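Putative glucoamylase (Bacteroides caccae ATCC 43185, PDB 4QT9) is a putative glucoamylase of alpha/alpha toroid fold that probably hydrolyses glycosidic bonds in glucans, its natural substrate not being established. Local coordinates at residues T66-L78 with E137-Y151. Numbering follows the deposited sequence.
Sequences TSGGSGFGIMAIL and ETAFLMQGLLAVHQY
One face of the Phe140 ring receives CZ of Phe72, near the ring's margin rather than its centre; the two rings sit obliquely, planes at 56° and centroids 5.5 Å apart. A face of the Phe72 ring also covers Gly68 O of its own helix, while Tyr266 meets Phe72 edge-to-face. At the far end, Leu78 lies over one face of Tyr151, with CD1 3.5 Å from Tyr151 CD2. The Leu78 CG stands anti to the backbone N (chi1 -152°), and this turns both methyls to the partner helix, CD2 reaching the backbone of Ala147 and Val148. The Glu137 carboxylate is approached from above its plane, where Gly68 N donates to OE1 over 3.1 Å; a bend at chi2 brings the group against Gly68 in the first turn of helix 67-83, and a bound acetate lies close by. Between these ends the backbones touch, Gly71 and Gly144 having no side chains to part them: Gly71 CA is 3.7 Å from Leu141 CA and makes a CA-H...O contact with Phe140 O, while Gly144 CA packs 3.6 Å from Gly71 O. Ile74 is a knob among Leu141, Gly144, Leu145 and Val148, its CG2 pressed to 3.4 Å from Val148 CG2; Leu141 answers among Ser67, Ser70, Gly71 and Ile74. Selenomethionine Met75 brings CE against O and CG of Gln143, whose OE1 and NE2 hydrogen-bond Gly270 N and Tyr266 O. Segments 67-78 and 137-151 run nearly parallel (16°), axes 6.9 Å apart at closest approach, within the alpha/alpha toroid, flanked by helices 88-104 at Ile74 and Leu78, 157-172 at Val148, and 392-406 at Phe72 and Met75.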
loop_
_atom_site.group_PDB
_atom_site.type_symbol
_atom_site.label_atom_id
_atom_site.label_comp_id
_atom_site.label_asym_id
_atom_site.label_seq_id
_atom_site.Cartn_x
_atom_site.Cartn_y
_atom_site.Cartn_z
ATOM N N THR A 66 -5.319 -4.281 -10.434
ATOM C CA THR A 66 -4.444 -3.169 -10.060
ATOM C C THR A 66 -3.061 -3.733 -9.690
ATOM O O THR A 66 -2.983 -4.705 -8.956
ATOM C CB THR A 66 -5.116 -2.321 -8.947
ATOM O OG1 THR A 66 -4.232 -1.274 -8.558
ATOM C CG2 THR A 66 -5.542 -3.136 -7.720
ATOM N N SER A 67 -1.991 -3.141 -10.204
ATOM C CA SER A 67 -0.644 -3.598 -9.907
ATOM C C SER A 67 -0.259 -3.343 -8.442
ATOM O O SER A 67 0.173 -4.279 -7.770
ATOM C CB SER A 67 0.365 -2.956 -10.861
ATOM O OG SER A 67 0.198 -1.549 -10.908
ATOM N N GLY A 68 -0.449 -2.112 -7.953
ATOM C CA GLY A 68 -0.118 -1.732 -6.584
ATOM C C GLY A 68 -0.860 -2.543 -5.540
ATOM O O GLY A 68 -0.235 -3.145 -4.661
ATOM N N GLY A 69 -2.191 -2.594 -5.676
ATOM C CA GLY A 69 -3.066 -3.356 -4.793
ATOM C C GLY A 69 -2.733 -4.839 -4.785
ATOM O O GLY A 69 -2.884 -5.511 -3.756
ATOM N N SER A 70 -2.243 -5.351 -5.932
ATOM C CA SER A 70 -1.830 -6.747 -6.075
ATOM C C SER A 70 -0.558 -7.032 -5.264
ATOM O O SER A 70 -0.435 -8.139 -4.756
ATOM C CB SER A 70 -1.640 -7.120 -7.533
ATOM O OG SER A 70 -2.930 -7.279 -8.099
ATOM N N GLY A 71 0.334 -6.039 -5.107
ATOM C CA GLY A 71 1.526 -6.155 -4.262
ATOM C C GLY A 71 1.119 -6.376 -2.809
ATOM O O GLY A 71 1.618 -7.287 -2.133
ATOM N N PHE A 72 0.136 -5.581 -2.344
ATOM C CA PHE A 72 -0.462 -5.718 -1.008
ATOM C C PHE A 72 -1.154 -7.061 -0.884
ATOM O O PHE A 72 -1.050 -7.704 0.149
ATOM C CB PHE A 72 -1.473 -4.596 -0.716
ATOM C CG PHE A 72 -1.014 -3.168 -0.908
ATOM C CD1 PHE A 72 0.336 -2.863 -1.060
ATOM C CD2 PHE A 72 -1.937 -2.130 -0.967
ATOM C CE1 PHE A 72 0.756 -1.544 -1.242
ATOM C CE2 PHE A 72 -1.518 -0.809 -1.148
ATOM C CZ PHE A 72 -0.170 -0.522 -1.270
ATOM N N GLY A 73 -1.849 -7.455 -1.935
ATOM C CA GLY A 73 -2.597 -8.712 -2.015
ATOM C C GLY A 73 -1.752 -9.960 -1.955
ATOM O O GLY A 73 -2.117 -10.937 -1.291
ATOM N N ILE A 74 -0.612 -9.932 -2.655
ATOM C CA ILE A 74 0.377 -11.001 -2.686
ATOM C C ILE A 74 0.916 -11.222 -1.224
ATOM O O ILE A 74 1.031 -12.375 -0.785
ATOM C CB ILE A 74 1.459 -10.551 -3.718
ATOM C CG1 ILE A 74 1.136 -11.068 -5.120
ATOM C CG2 ILE A 74 2.882 -10.835 -3.303
ATOM C CD1 ILE A 74 1.822 -10.220 -6.272
HETATM N N MSE A 75 1.174 -10.107 -0.477
HETATM C CA MSE A 75 1.647 -10.103 0.923
HETATM C C MSE A 75 0.545 -10.621 1.830
HETATM O O MSE A 75 0.805 -11.354 2.779
HETATM C CB MSE A 75 2.070 -8.689 1.358
HETATM C CG MSE A 75 3.344 -8.234 0.707
HETATM SE SE MSE A 75 3.711 -6.382 1.181
HETATM C CE MSE A 75 5.559 -6.626 1.884
ATOM N N ALA A 76 -0.692 -10.267 1.511
ATOM C CA ALA A 76 -1.867 -10.768 2.231
ATOM C C ALA A 76 -2.004 -12.304 2.017
ATOM O O ALA A 76 -2.280 -13.033 2.971
ATOM C CB ALA A 76 -3.121 -10.032 1.773
ATOM N N ILE A 77 -1.734 -12.797 0.795
ATOM C CA ILE A 77 -1.813 -14.229 0.491
ATOM C C ILE A 77 -0.665 -14.977 1.228
ATOM O O ILE A 77 -0.904 -16.040 1.811
ATOM C CB ILE A 77 -1.806 -14.438 -1.038
ATOM C CG1 ILE A 77 -3.148 -13.974 -1.648
ATOM C CG2 ILE A 77 -1.520 -15.918 -1.392
ATOM C CD1 ILE A 77 -3.204 -13.862 -3.239
ATOM N N LEU A 78 0.547 -14.370 1.259
ATOM C CA LEU A 78 1.746 -14.897 1.938
ATOM C C LEU A 78 1.484 -15.109 3.446
ATOM O O LEU A 78 1.783 -16.173 3.986
ATOM C CB LEU A 78 2.913 -13.924 1.714
ATOM C CG LEU A 78 4.339 -14.450 1.724
ATOM C CD1 LEU A 78 4.569 -15.484 0.641
ATOM C CD2 LEU A 78 5.280 -13.328 1.454
ATOM N N GLU A 137 3.152 2.474 -8.565
ATOM C CA GLU A 137 2.405 1.224 -8.539
ATOM C C GLU A 137 3.344 0.022 -8.726
ATOM O O GLU A 137 3.171 -1.004 -8.060
ATOM C CB GLU A 137 1.334 1.267 -9.625
ATOM C CG GLU A 137 0.140 2.112 -9.222
ATOM C CD GLU A 137 -0.878 1.350 -8.396
ATOM O OE1 GLU A 137 -1.622 0.524 -8.978
ATOM O OE2 GLU A 137 -0.903 1.551 -7.160
ATOM N N THR A 138 4.379 0.180 -9.563
ATOM C CA THR A 138 5.411 -0.853 -9.782
ATOM C C THR A 138 6.168 -1.135 -8.459
ATOM O O THR A 138 6.413 -2.293 -8.115
ATOM C CB THR A 138 6.369 -0.424 -10.900
ATOM O OG1 THR A 138 5.626 -0.292 -12.102
ATOM C CG2 THR A 138 7.510 -1.420 -11.112
ATOM N N ALA A 139 6.458 -0.073 -7.703
ATOM C CA ALA A 139 7.179 -0.167 -6.437
ATOM C C ALA A 139 6.368 -0.957 -5.393
ATOM O O ALA A 139 6.941 -1.809 -4.712
ATOM C CB ALA A 139 7.501 1.209 -5.935
ATOM N N PHE A 140 5.052 -0.694 -5.285
ATOM C CA PHE A 140 4.137 -1.409 -4.384
ATOM C C PHE A 140 4.013 -2.881 -4.800
ATOM O O PHE A 140 3.997 -3.745 -3.944
ATOM C CB PHE A 140 2.754 -0.728 -4.312
ATOM C CG PHE A 140 2.815 0.664 -3.704
ATOM C CD1 PHE A 140 3.652 0.936 -2.628
ATOM C CD2 PHE A 140 2.053 1.699 -4.223
ATOM C CE1 PHE A 140 3.741 2.219 -2.096
ATOM C CE2 PHE A 140 2.123 2.986 -3.671
ATOM C CZ PHE A 140 2.976 3.244 -2.621
ATOM N N LEU A 141 4.020 -3.176 -6.072
ATOM C CA LEU A 141 4.007 -4.580 -6.527
ATOM C C LEU A 141 5.328 -5.266 -6.175
ATOM O O LEU A 141 5.320 -6.415 -5.695
ATOM C CB LEU A 141 3.740 -4.647 -8.042
ATOM C CG LEU A 141 3.718 -6.029 -8.730
ATOM C CD1 LEU A 141 2.601 -6.968 -8.176
ATOM C CD2 LEU A 141 3.468 -5.869 -10.203
HETATM N N MSE A 142 6.466 -4.573 -6.426
HETATM C CA MSE A 142 7.789 -5.160 -6.185
HETATM C C MSE A 142 8.038 -5.360 -4.695
HETATM O O MSE A 142 8.627 -6.369 -4.335
HETATM C CB MSE A 142 8.907 -4.317 -6.814
HETATM C CG MSE A 142 8.961 -4.426 -8.321
HETATM SE SE MSE A 142 9.334 -6.231 -8.910
HETATM C CE MSE A 142 10.270 -7.018 -7.383
ATOM N N GLN A 143 7.540 -4.460 -3.830
ATOM C CA GLN A 143 7.670 -4.627 -2.377
ATOM C C GLN A 143 7.039 -6.005 -1.952
ATOM O O GLN A 143 7.636 -6.756 -1.171
ATOM C CB GLN A 143 7.011 -3.445 -1.639
ATOM C CG GLN A 143 7.025 -3.556 -0.111
ATOM C CD GLN A 143 6.465 -2.356 0.619
ATOM O OE1 GLN A 143 7.021 -1.922 1.640
ATOM N NE2 GLN A 143 5.337 -1.814 0.153
ATOM N N GLY A 144 5.893 -6.338 -2.538
ATOM C CA GLY A 144 5.228 -7.612 -2.316
ATOM C C GLY A 144 5.981 -8.791 -2.907
ATOM O O GLY A 144 6.170 -9.807 -2.233
ATOM N N LEU A 145 6.417 -8.663 -4.162
ATOM C CA LEU A 145 7.133 -9.752 -4.844
ATOM C C LEU A 145 8.483 -10.087 -4.159
ATOM O O LEU A 145 8.810 -11.262 -4.015
ATOM C CB LEU A 145 7.344 -9.426 -6.321
ATOM C CG LEU A 145 6.110 -9.506 -7.224
ATOM C CD1 LEU A 145 6.435 -8.939 -8.606
ATOM C CD2 LEU A 145 5.594 -10.954 -7.378
ATOM N N LEU A 146 9.212 -9.071 -3.660
ATOM C CA LEU A 146 10.488 -9.345 -2.984
ATOM C C LEU A 146 10.258 -10.110 -1.671
ATOM O O LEU A 146 11.096 -10.921 -1.296
ATOM C CB LEU A 146 11.300 -8.064 -2.760
ATOM C CG LEU A 146 11.875 -7.428 -4.056
ATOM C CD1 LEU A 146 12.725 -6.218 -3.749
ATOM C CD2 LEU A 146 12.729 -8.428 -4.876
ATOM N N ALA A 147 9.120 -9.866 -1.002
ATOM C CA ALA A 147 8.711 -10.597 0.196
ATOM C C ALA A 147 8.451 -12.102 -0.143
ATOM O O ALA A 147 8.936 -12.979 0.571
ATOM C CB ALA A 147 7.458 -9.962 0.796
ATOM N N VAL A 148 7.727 -12.392 -1.243
ATOM C CA VAL A 148 7.455 -13.782 -1.694
ATOM C C VAL A 148 8.781 -14.437 -2.094
ATOM O O VAL A 148 9.023 -15.613 -1.795
ATOM C CB VAL A 148 6.409 -13.856 -2.850
ATOM C CG1 VAL A 148 6.264 -15.286 -3.405
ATOM C CG2 VAL A 148 5.058 -13.319 -2.402
ATOM N N HIS A 149 9.636 -13.669 -2.772
ATOM C CA HIS A 149 10.967 -14.130 -3.174
ATOM C C HIS A 149 11.732 -14.676 -1.953
ATOM O O HIS A 149 12.261 -15.790 -2.002
ATOM C CB HIS A 149 11.766 -12.990 -3.826
ATOM C CG HIS A 149 13.134 -13.456 -4.210
ATOM N ND1 HIS A 149 14.189 -13.387 -3.322
ATOM C CD2 HIS A 149 13.526 -14.131 -5.309
ATOM C CE1 HIS A 149 15.200 -13.992 -3.920
ATOM N NE2 HIS A 149 14.854 -14.442 -5.128
ATOM N N GLN A 150 11.753 -13.898 -0.861
ATOM C CA GLN A 150 12.452 -14.270 0.375
ATOM C C GLN A 150 11.760 -15.423 1.096
ATOM O O GLN A 150 12.444 -16.249 1.698
ATOM C CB GLN A 150 12.632 -13.058 1.295
ATOM C CG GLN A 150 13.671 -12.062 0.731
ATOM C CD GLN A 150 15.012 -12.680 0.464
ATOM O OE1 GLN A 150 15.389 -12.926 -0.684
ATOM N NE2 GLN A 150 15.735 -12.978 1.517
ATOM N N TYR A 151 10.432 -15.527 0.981
ATOM C CA TYR A 151 9.693 -16.621 1.587
ATOM C C TYR A 151 10.023 -17.961 0.907
ATOM O O TYR A 151 10.155 -18.972 1.591
ATOM C CB TYR A 151 8.186 -16.339 1.485
ATOM C CG TYR A 151 7.318 -17.245 2.327
ATOM C CD1 TYR A 151 7.225 -17.070 3.707
ATOM C CD2 TYR A 151 6.526 -18.226 1.738
ATOM C CE1 TYR A 151 6.380 -17.864 4.483
ATOM C CE2 TYR A 151 5.671 -19.027 2.504
ATOM C CZ TYR A 151 5.599 -18.838 3.878
ATOM O OH TYR A 151 4.780 -19.629 4.661
#